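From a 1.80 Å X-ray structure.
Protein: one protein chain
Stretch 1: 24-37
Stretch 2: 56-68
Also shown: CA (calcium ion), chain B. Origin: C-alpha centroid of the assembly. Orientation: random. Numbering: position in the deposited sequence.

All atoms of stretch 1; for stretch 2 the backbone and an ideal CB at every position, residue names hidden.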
ATOM      1  N   ASN A  24      -5.552   2.858 -17.338  1.00 33.79           N
ATOM      2  CA  ASN A  24      -4.731   2.106 -16.389  1.00 33.74           C
ATOM      3  C   ASN A  24      -3.728   3.127 -15.815  1.00 31.75           C
ATOM      4  O   ASN A  24      -3.118   3.878 -16.555  1.00 32.12           O
ATOM      5  CB  ASN A  24      -3.948   0.978 -17.073  1.00 36.29           C
ATOM      6  CG  ASN A  24      -4.512  -0.422 -16.752  1.00 40.65           C
ATOM      7  OD1 ASN A  24      -5.631  -0.587 -16.196  1.00 41.28           O
ATOM      8  ND2 ASN A  24      -3.738  -1.449 -17.116  1.00 43.62           N
ATOM      9  N   VAL A  25      -3.593   3.161 -14.503  1.00 28.46           N
ATOM     10  CA  VAL A  25      -2.638   4.057 -13.855  1.00 27.40           C
ATOM     11  C   VAL A  25      -1.562   3.146 -13.222  1.00 26.08           C
ATOM     12  O   VAL A  25      -1.925   2.163 -12.582  1.00 26.85           O
ATOM     13  CB  VAL A  25      -3.361   4.875 -12.748  1.00 27.81           C
ATOM     14  CG1 VAL A  25      -2.333   5.645 -11.882  1.00 28.62           C
ATOM     15  CG2 VAL A  25      -4.365   5.881 -13.433  1.00 28.98           C
ATOM     16  N   LYS A  26      -0.279   3.466 -13.410  1.00 24.93           N
ATOM     17  CA  LYS A  26       0.835   2.678 -12.835  1.00 24.92           C
ATOM     18  C   LYS A  26       1.174   3.221 -11.437  1.00 23.35           C
ATOM     19  O   LYS A  26       1.381   4.427 -11.272  1.00 21.57           O
ATOM     20  CB  LYS A  26       2.099   2.810 -13.698  1.00 26.83           C
ATOM     21  CG  LYS A  26       1.991   2.202 -15.115  1.00 33.43           C
ATOM     22  CD  LYS A  26       3.159   2.726 -15.963  1.00 38.50           C
ATOM     23  CE  LYS A  26       3.415   1.902 -17.271  1.00 43.24           C
ATOM     24  NZ  LYS A  26       4.576   0.898 -17.119  1.00 45.25           N
ATOM     25  N   ILE A  27       1.253   2.329 -10.455  1.00 20.69           N
ATOM     26  CA  ILE A  27       1.488   2.743  -9.077  1.00 21.06           C
ATOM     27  C   ILE A  27       2.682   2.009  -8.491  1.00 18.43           C
ATOM     28  O   ILE A  27       2.786   0.785  -8.599  1.00 19.17           O
ATOM     29  CB  ILE A  27       0.261   2.453  -8.204  1.00 23.03           C
ATOM     30  CG1 ILE A  27      -0.956   3.215  -8.748  1.00 23.32           C
ATOM     31  CG2 ILE A  27       0.596   2.864  -6.737  1.00 21.93           C
ATOM     32  CD1 ILE A  27      -2.311   2.862  -8.036  1.00 26.80           C
ATOM     33  N   PHE A  28       3.590   2.752  -7.898  1.00 16.66           N
ATOM     34  CA  PHE A  28       4.836   2.192  -7.334  1.00 16.81           C
ATOM     35  C   PHE A  28       4.740   2.361  -5.834  1.00 16.09           C
ATOM     36  O   PHE A  28       4.571   3.502  -5.350  1.00 14.82           O
ATOM     37  CB  PHE A  28       6.046   2.987  -7.841  1.00 16.80           C
ATOM     38  CG  PHE A  28       7.386   2.353  -7.504  1.00 18.39           C
ATOM     39  CD1 PHE A  28       8.060   1.556  -8.468  1.00 18.61           C
ATOM     40  CD2 PHE A  28       8.011   2.558  -6.248  1.00 17.64           C
ATOM     41  CE1 PHE A  28       9.306   0.978  -8.203  1.00 18.01           C
ATOM     42  CE2 PHE A  28       9.274   1.979  -5.951  1.00 17.52           C
ATOM     43  CZ  PHE A  28       9.930   1.162  -6.959  1.00 18.06           C
ATOM     44  N   VAL A  29       4.808   1.266  -5.091  1.00 14.11           N
ATOM     45  CA  VAL A  29       4.669   1.291  -3.650  1.00 14.09           C
ATOM     46  C   VAL A  29       5.988   0.865  -3.057  1.00 16.09           C
ATOM     47  O   VAL A  29       6.532  -0.172  -3.411  1.00 17.70           O
ATOM     48  CB  VAL A  29       3.530   0.352  -3.144  1.00 16.14           C
ATOM     49  CG1 VAL A  29       3.472   0.336  -1.558  1.00 16.84           C
ATOM     50  CG2 VAL A  29       2.207   0.794  -3.697  1.00 14.58           C
ATOM     51  N   ALA A  30       6.502   1.703  -2.176  1.00 15.27           N
ATOM     52  CA  ALA A  30       7.802   1.516  -1.578  1.00 15.10           C
ATOM     53  C   ALA A  30       7.761   1.638  -0.063  1.00 13.71           C
ATOM     54  O   ALA A  30       7.171   2.566   0.469  1.00 14.26           O
ATOM     55  CB  ALA A  30       8.799   2.633  -2.156  1.00 14.13           C
ATOM     56  N   SER A  31       8.489   0.740   0.602  1.00 12.18           N
ATOM     57  CA  SER A  31       8.540   0.683   2.056  1.00 13.39           C
ATOM     58  C   SER A  31       9.975   0.541   2.589  1.00 13.37           C
ATOM     59  O   SER A  31      10.795  -0.255   2.047  1.00 12.94           O
ATOM     60  CB  SER A  31       7.671  -0.501   2.567  1.00 12.98           C
ATOM     61  OG  SER A  31       7.460  -0.330   3.943  1.00 15.68           O
ATOM     62  N   TYR A  32      10.277   1.262   3.675  1.00 14.00           N
ATOM     63  CA  TYR A  32      11.600   1.197   4.269  1.00 12.94           C
ATOM     64  C   TYR A  32      11.636   1.490   5.756  1.00 14.50           C
ATOM     65  O   TYR A  32      11.241   2.581   6.174  1.00 15.21           O
ATOM     66  CB  TYR A  32      12.517   2.192   3.520  1.00 13.81           C
ATOM     67  CG  TYR A  32      14.029   1.995   3.632  1.00 13.94           C
ATOM     68  CD1 TYR A  32      14.617   0.942   4.349  1.00 15.76           C
ATOM     69  CD2 TYR A  32      14.893   2.861   2.923  1.00 18.74           C
ATOM     70  CE1 TYR A  32      16.054   0.779   4.366  1.00 16.43           C
ATOM     71  CE2 TYR A  32      16.261   2.698   2.939  1.00 17.50           C
ATOM     72  CZ  TYR A  32      16.834   1.671   3.659  1.00 18.02           C
ATOM     73  OH  TYR A  32      18.226   1.551   3.713  1.00 18.77           O
ATOM     74  N   ASN A  33      12.005   0.503   6.577  1.00 11.53           N
ATOM     75  CA  ASN A  33      12.209   0.737   8.005  1.00 13.63           C
ATOM     76  C   ASN A  33      13.681   1.218   8.032  1.00 14.92           C
ATOM     77  O   ASN A  33      14.629   0.452   7.795  1.00 15.77           O
ATOM     78  CB  ASN A  33      12.147  -0.563   8.852  1.00 14.01           C
ATOM     79  CG  ASN A  33      12.412  -0.280  10.282  1.00 14.87           C
ATOM     80  OD1 ASN A  33      13.370   0.440  10.604  1.00 16.01           O
ATOM     81  ND2 ASN A  33      11.599  -0.857  11.199  1.00 15.29           N
ATOM     82  N   LEU A  34      13.835   2.507   8.324  1.00 13.85           N
ATOM     83  CA  LEU A  34      15.139   3.221   8.327  1.00 13.68           C
ATOM     84  C   LEU A  34      16.080   3.046   9.478  1.00 15.53           C
ATOM     85  O   LEU A  34      17.264   3.429   9.367  1.00 15.65           O
ATOM     86  CB  LEU A  34      14.828   4.733   8.278  1.00 14.25           C
ATOM     87  CG  LEU A  34      14.000   5.083   7.066  1.00 12.24           C
ATOM     88  CD1 LEU A  34      13.431   6.539   7.353  1.00 15.05           C
ATOM     89  CD2 LEU A  34      14.880   5.113   5.776  1.00 15.83           C
ATOM     90  N   ASN A  35      15.580   2.518  10.607  1.00 14.02           N
ATOM     91  CA  ASN A  35      16.412   2.394  11.788  1.00 15.48           C
ATOM     92  C   ASN A  35      17.014   3.778  12.161  1.00 16.49           C
ATOM     93  O   ASN A  35      18.173   3.852  12.656  1.00 16.91           O
ATOM     94  CB  ASN A  35      17.530   1.381  11.565  1.00 16.11           C
ATOM     95  CG  ASN A  35      18.204   0.960  12.844  1.00 19.14           C
ATOM     96  OD1 ASN A  35      17.582   0.821  13.908  1.00 17.34           O
ATOM     97  ND2 ASN A  35      19.534   0.773  12.753  1.00 23.94           N
ATOM     98  N   GLY A  36      16.258   4.838  11.853  1.00 15.82           N
ATOM     99  CA  GLY A  36      16.678   6.196  12.196  1.00 18.58           C
ATOM    100  C   GLY A  36      17.806   6.753  11.343  1.00 20.11           C
ATOM    101  O   GLY A  36      18.359   7.790  11.704  1.00 21.12           O
ATOM    102  N   CYS A  37      18.130   6.104  10.229  1.00 17.93           N
ATOM    103  CA  CYS A  37      19.231   6.610   9.371  1.00 21.02           C
ATOM    104  C   CYS A  37      18.894   7.932   8.730  1.00 21.42           C
ATOM    105  O   CYS A  37      17.732   8.273   8.527  1.00 22.15           O
ATOM    106  CB  CYS A  37      19.605   5.602   8.260  1.00 20.85           C
ATOM    107  SG  CYS A  37      18.396   5.434   6.895  1.00 18.77           S
ATOM    108  N   UNK A  56       2.939   6.568 -12.413  1.00 20.02           N
ATOM    109  CA  UNK A  56       2.102   7.770 -12.323  1.00 19.78           C
ATOM    110  C   UNK A  56       2.028   8.245 -10.868  1.00 20.23           C
ATOM    111  O   UNK A  56       1.982   9.444 -10.583  1.00 20.05           O
ATOM    112  CB  UNK A  56       0.699   7.495 -12.868  1.00 19.78           C
ATOM    113  N   UNK A  57       2.027   7.277  -9.950  1.00 19.43           N
ATOM    114  CA  UNK A  57       1.884   7.588  -8.534  1.00 19.45           C
ATOM    115  C   UNK A  57       2.931   6.795  -7.776  1.00 19.46           C
ATOM    116  O   UNK A  57       3.055   5.600  -8.019  1.00 18.00           O
ATOM    117  CB  UNK A  57       0.475   7.273  -8.027  1.00 19.45           C
ATOM    118  N   UNK A  58       3.706   7.498  -6.927  1.00 17.16           N
ATOM    119  CA  UNK A  58       4.646   6.860  -6.028  1.00 16.88           C
ATOM    120  C   UNK A  58       4.106   6.966  -4.590  1.00 17.40           C
ATOM    121  O   UNK A  58       3.818   8.095  -4.085  1.00 16.72           O
ATOM    122  CB  UNK A  58       6.032   7.497  -6.149  1.00 16.88           C
ATOM    123  N   UNK A  59       3.976   5.808  -3.919  1.00 15.11           N
ATOM    124  CA  UNK A  59       3.465   5.796  -2.546  1.00 15.57           C
ATOM    125  C   UNK A  59       4.629   5.269  -1.723  1.00 15.51           C
ATOM    126  O   UNK A  59       5.059   4.132  -1.867  1.00 15.88           O
ATOM    127  CB  UNK A  59       2.202   4.947  -2.385  1.00 15.57           C
ATOM    128  N   UNK A  60       5.177   6.119  -0.852  1.00 14.35           N
ATOM    129  CA  UNK A  60       6.331   5.772  -0.046  1.00 13.91           C
ATOM    130  C   UNK A  60       6.037   5.807   1.448  1.00 14.05           C
ATOM    131  O   UNK A  60       5.586   6.834   1.982  1.00 15.94           O
ATOM    132  CB  UNK A  60       7.489   6.719  -0.367  1.00 13.91           C
ATOM    133  N   UNK A  61       6.308   4.686   2.116  1.00 13.28           N
ATOM    134  CA  UNK A  61       6.113   4.588   3.531  1.00 13.48           C
ATOM    135  C   UNK A  61       7.421   4.295   4.228  1.00 15.47           C
ATOM    136  O   UNK A  61       8.211   3.392   3.820  1.00 15.80           O
ATOM    137  CB  UNK A  61       5.074   3.513   3.856  1.00 13.48           C
ATOM    138  N   UNK A  62       7.682   5.068   5.280  1.00 13.78           N
ATOM    139  CA  UNK A  62       8.874   4.896   6.099  1.00 11.29           C
ATOM    140  C   UNK A  62       8.505   4.503   7.509  1.00 12.53           C
ATOM    141  O   UNK A  62       7.406   4.919   8.019  1.00 13.59           O
ATOM    142  CB  UNK A  62       9.711   6.177   6.112  1.00 11.29           C
ATOM    143  N   UNK A  63       9.355   3.653   8.120  1.00 12.65           N
ATOM    144  CA  UNK A  63       9.238   3.358   9.545  1.00 12.65           C
ATOM    145  C   UNK A  63      10.560   3.777  10.212  1.00 15.26           C
ATOM    146  O   UNK A  63      11.633   3.789   9.572  1.00 15.17           O
ATOM    147  CB  UNK A  63       8.931   1.878   9.786  1.00 12.65           C
ATOM    148  N   UNK A  64      10.483   4.085  11.498  1.00 15.03           N
ATOM    149  CA  UNK A  64      11.650   4.535  12.273  1.00 14.73           C
ATOM    150  C   UNK A  64      12.408   5.730  11.686  1.00 17.56           C
ATOM    151  O   UNK A  64      13.664   5.707  11.589  1.00 20.04           O
ATOM    152  CB  UNK A  64      12.627   3.367  12.421  1.00 14.73           C
ATOM    153  N   UNK A  65      11.685   6.768  11.305  1.00 17.45           N
ATOM    154  CA  UNK A  65      12.359   8.003  10.819  1.00 19.84           C
ATOM    155  C   UNK A  65      13.290   8.431  11.974  1.00 23.66           C
ATOM    156  O   UNK A  65      14.392   8.986  11.778  1.00 23.77           O
ATOM    157  CB  UNK A  65      11.364   9.105  10.449  1.00 19.84           C
ATOM    158  N   UNK A  66      12.857   8.110  13.188  1.00 26.90           N
ATOM    159  CA  UNK A  66      13.695   8.278  14.370  1.00 30.25           C
ATOM    160  C   UNK A  66      13.824   6.827  14.898  1.00 31.58           C
ATOM    161  O   UNK A  66      12.827   6.114  15.055  1.00 31.00           O
ATOM    162  CB  UNK A  66      13.099   9.247  15.393  1.00 30.25           C
ATOM    163  N   UNK A  67      15.054   6.387  15.100  1.00 33.79           N
ATOM    164  CA  UNK A  67      15.325   5.034  15.587  1.00 36.86           C
ATOM    165  C   UNK A  67      14.619   4.770  16.919  1.00 38.72           C
ATOM    166  O   UNK A  67      14.685   5.573  17.842  1.00 38.97           O
ATOM    167  CB  UNK A  67      16.832   4.819  15.741  1.00 36.86           C
ATOM    168  N   UNK A  68      13.955   3.628  17.028  1.00 40.51           N
ATOM    169  CA  UNK A  68      13.259   3.285  18.267  1.00 44.18           C
ATOM    170  C   UNK A  68      14.208   2.679  19.342  1.00 46.82           C
ATOM    171  O   UNK A  68      15.079   1.837  19.039  1.00 46.84           O
ATOM    172  CB  UNK A  68      12.131   2.299  17.955  1.00 44.18           C
TER
HETATM  173 CA    CA B 301      15.064  -0.955  14.664  1.00 31.87          CA

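Position 56 precedes a parallel strand pairing, and its CA-to-CB bond points toward stretch 1, with the ideal CB 3.7 Å from Val25 CG1. Lys26 N lacks a partner, so a short acceptor (Asp, Asn, Ser) would suit. The residue is Asp56: Lys26 N donates to Asp56 OD2 at 2.9 Å and 169°, while Asp56 N donates to Lys26 O at 2.9 Å.

From 57 to 63 the extended backbone runs parallel to 27–33, and the CB atoms alternate between sheet faces. At 57, the ideal CB lies 4.4 Å from Ile27 CG1, on the face of Ile27 and Val29; a branched aliphatic fits. Ile57 reaches back, its CD1 3.8 Å from Val25 CG1, and Phe28 N donates to Ile57 O at 2.9 Å.

Position 58 shares the Phe28 face, where a ring or a long apolar chain could lie alongside. Tyr58, chi1 m, brings CD2 3.6 Å from Phe28 CB; the two rings meet obliquely, centroids 5.2 Å apart and planes at 36°.

At 59 the ideal CB is 4.4 Å from Val29 CG2: Val, Ile or Leu would serve. Val59 places CG2 4.3 Å from Ile27 CG2, and its N donates to Phe28 O at 2.8 Å.

Position 60 sits beside small Ala30, which leaves the choice of apolar residue wide. Val60 CG2 comes 4.4 Å from Ala30 CB.

At 61 phi/psi of -119/132 are ordinary strand values and do not call for glycine; an ideal CB 4.5 Å from Ser31 OG leaves room for a side chain as far as stretch 1 is concerned, so several residues would suit. Gly61 pairs by backbone alone, its N donating to Ala30 O at 2.8 Å.

Position 62 has its ideal CB 3.9 Å from Leu34 CD1, which favours a large apolar group. Phe62 meets it with CD2 3.6 Å from Leu34 CD1.

At 63 the ideal CB is 3.9 Å from Asn33 CA, and Ser31 OG lies farther back on the same face, 6.4 Å from that CB, within reach of a long polar chain. Gln63 turns back along this face (chi1 m, chi2 p), and Leu34 N donates to Gln63 O at 2.8 Å.

Position 64 has positive phi (54°), which favours Gly or Asn, but its CB points toward Asn33 and the calcium lies nearby, inviting a carboxylate. Glu64 answers: Asn33 ND2 donates to Glu64 OE2 at 3.2 Å, and that OE2 binds CA at 2.8 Å.

Positions 65 and 66 point away, and many residues would do. Ile65 CG1 still reaches Leu34 CD1 at 3.9 Å; Val66 contributes little.

At 67 the ideal CB is 3.5 Å from Asn35 O, suiting a polar chain. Gln67 NE2 lies 2.7 Å from Asn35 OD1. Position 68, without contact, is Leu68.

Stretch 2 56-68: DIYVVGFQEIVQL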
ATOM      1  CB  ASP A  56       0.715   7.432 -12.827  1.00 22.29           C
ATOM      2  CG  ASP A  56       0.752   7.070 -14.328  1.00 24.27           C
ATOM      3  OD1 ASP A  56       1.323   7.882 -15.071  1.00 25.59           O
ATOM      4  OD2 ASP A  56       0.248   6.021 -14.736  1.00 21.73           O
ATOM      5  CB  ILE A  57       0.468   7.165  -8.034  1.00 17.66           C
ATOM      6  CG1 ILE A  57      -0.588   7.861  -8.894  1.00 19.87           C
ATOM      7  CG2 ILE A  57       0.261   7.543  -6.553  1.00 18.80           C
ATOM      8  CD1 ILE A  57      -2.034   7.480  -8.555  1.00 21.32           C
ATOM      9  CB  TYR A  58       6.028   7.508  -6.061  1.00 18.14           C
ATOM     10  CG  TYR A  58       6.807   7.129  -7.252  1.00 19.98           C
ATOM     11  CD1 TYR A  58       6.559   7.750  -8.460  1.00 19.64           C
ATOM     12  CD2 TYR A  58       7.775   6.098  -7.193  1.00 20.54           C
ATOM     13  CE1 TYR A  58       7.215   7.360  -9.619  1.00 22.87           C
ATOM     14  CE2 TYR A  58       8.481   5.706  -8.383  1.00 19.71           C
ATOM     15  CZ  TYR A  58       8.157   6.347  -9.582  1.00 23.13           C
ATOM     16  OH  TYR A  58       8.698   5.967 -10.785  1.00 23.95           O
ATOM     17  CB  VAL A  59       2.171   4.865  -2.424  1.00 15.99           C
ATOM     18  CG1 VAL A  59       1.742   4.763  -0.902  1.00 14.59           C
ATOM     19  CG2 VAL A  59       1.027   5.455  -3.309  1.00 15.50           C
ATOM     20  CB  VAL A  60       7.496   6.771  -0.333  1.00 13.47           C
ATOM     21  CG1 VAL A  60       8.804   6.307   0.370  1.00 14.48           C
ATOM     22  CG2 VAL A  60       7.703   6.926  -1.890  1.00 15.20           C
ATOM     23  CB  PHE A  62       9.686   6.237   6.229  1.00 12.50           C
ATOM     24  CG  PHE A  62      10.295   6.681   4.947  1.00 12.83           C
ATOM     25  CD1 PHE A  62       9.777   7.757   4.263  1.00 14.29           C
ATOM     26  CD2 PHE A  62      11.413   6.027   4.432  1.00 14.65           C
ATOM     27  CE1 PHE A  62      10.397   8.204   3.030  1.00 15.03           C
ATOM     28  CE2 PHE A  62      12.039   6.461   3.193  1.00 15.88           C
ATOM     29  CZ  PHE A  62      11.521   7.551   2.516  1.00 14.76           C
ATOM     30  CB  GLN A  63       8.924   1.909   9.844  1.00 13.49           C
ATOM     31  CG  GLN A  63       7.620   1.448   9.058  1.00 11.90           C
ATOM     32  CD  GLN A  63       7.960   1.075   7.631  1.00 13.71           C
ATOM     33  OE1 GLN A  63       9.023   0.484   7.388  1.00 14.08           O
ATOM     34  NE2 GLN A  63       7.053   1.358   6.691  1.00 12.86           N
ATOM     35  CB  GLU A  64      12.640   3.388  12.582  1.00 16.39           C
ATOM     36  CG  GLU A  64      11.911   2.239  13.293  1.00 15.73           C
ATOM     37  CD  GLU A  64      12.846   1.275  13.956  1.00 19.95           C
ATOM     38  OE1 GLU A  64      13.909   1.727  14.457  1.00 19.16           O
ATOM     39  OE2 GLU A  64      12.496   0.096  14.087  1.00 19.94           O
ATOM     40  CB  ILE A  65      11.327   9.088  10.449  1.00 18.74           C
ATOM     41  CG1 ILE A  65      10.741   8.721   9.076  1.00 19.15           C
ATOM     42  CG2 ILE A  65      12.044  10.566  10.431  1.00 17.61           C
ATOM     43  CD1 ILE A  65       9.657   9.610   8.610  1.00 21.30           C
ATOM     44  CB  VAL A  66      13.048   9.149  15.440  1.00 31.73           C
ATOM     45  CG1 VAL A  66      13.994   9.204  16.672  1.00 34.61           C
ATOM     46  CG2 VAL A  66      12.848  10.540  14.890  1.00 32.58           C
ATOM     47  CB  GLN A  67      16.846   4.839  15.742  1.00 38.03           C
ATOM     48  CG  GLN A  67      17.243   3.668  16.598  1.00 40.82           C
ATOM     49  CD  GLN A  67      18.647   3.155  16.333  1.00 42.47           C
ATOM     50  OE1 GLN A  67      19.612   3.910  16.361  1.00 45.70           O
ATOM     51  NE2 GLN A  67      18.766   1.856  16.088  1.00 45.10           N
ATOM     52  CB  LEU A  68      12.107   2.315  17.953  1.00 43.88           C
ATOM     53  CG  LEU A  68      11.056   2.887  16.994  1.00 45.11           C
ATOM     54  CD1 LEU A  68      10.003   1.791  16.742  1.00 46.48           C
ATOM     55  CD2 LEU A  68      10.387   4.136  17.582  1.00 45.27           C
TER
HETATM   56  O   HOH W   1      15.023  -0.866  12.398  1.00 14.03           O
HETATM   57  O   HOH W   2      21.269  -0.030  15.020  1.00 36.95           O
HETATM   58  O   HOH W   3      16.698   9.901  12.768  1.00 31.69           O
HETATM   59  O   HOH W   4      15.619   9.530   9.371  1.00 22.96           O
HETATM   60  O   HOH W   5      15.812   0.030  17.183  1.00 42.47           O
HETATM   61  O   HOH W   6      13.274  -1.586  15.852  1.00 28.74           O
HETATM   62  O   HOH W   7      16.426  -2.660  14.999  1.00 26.12           O
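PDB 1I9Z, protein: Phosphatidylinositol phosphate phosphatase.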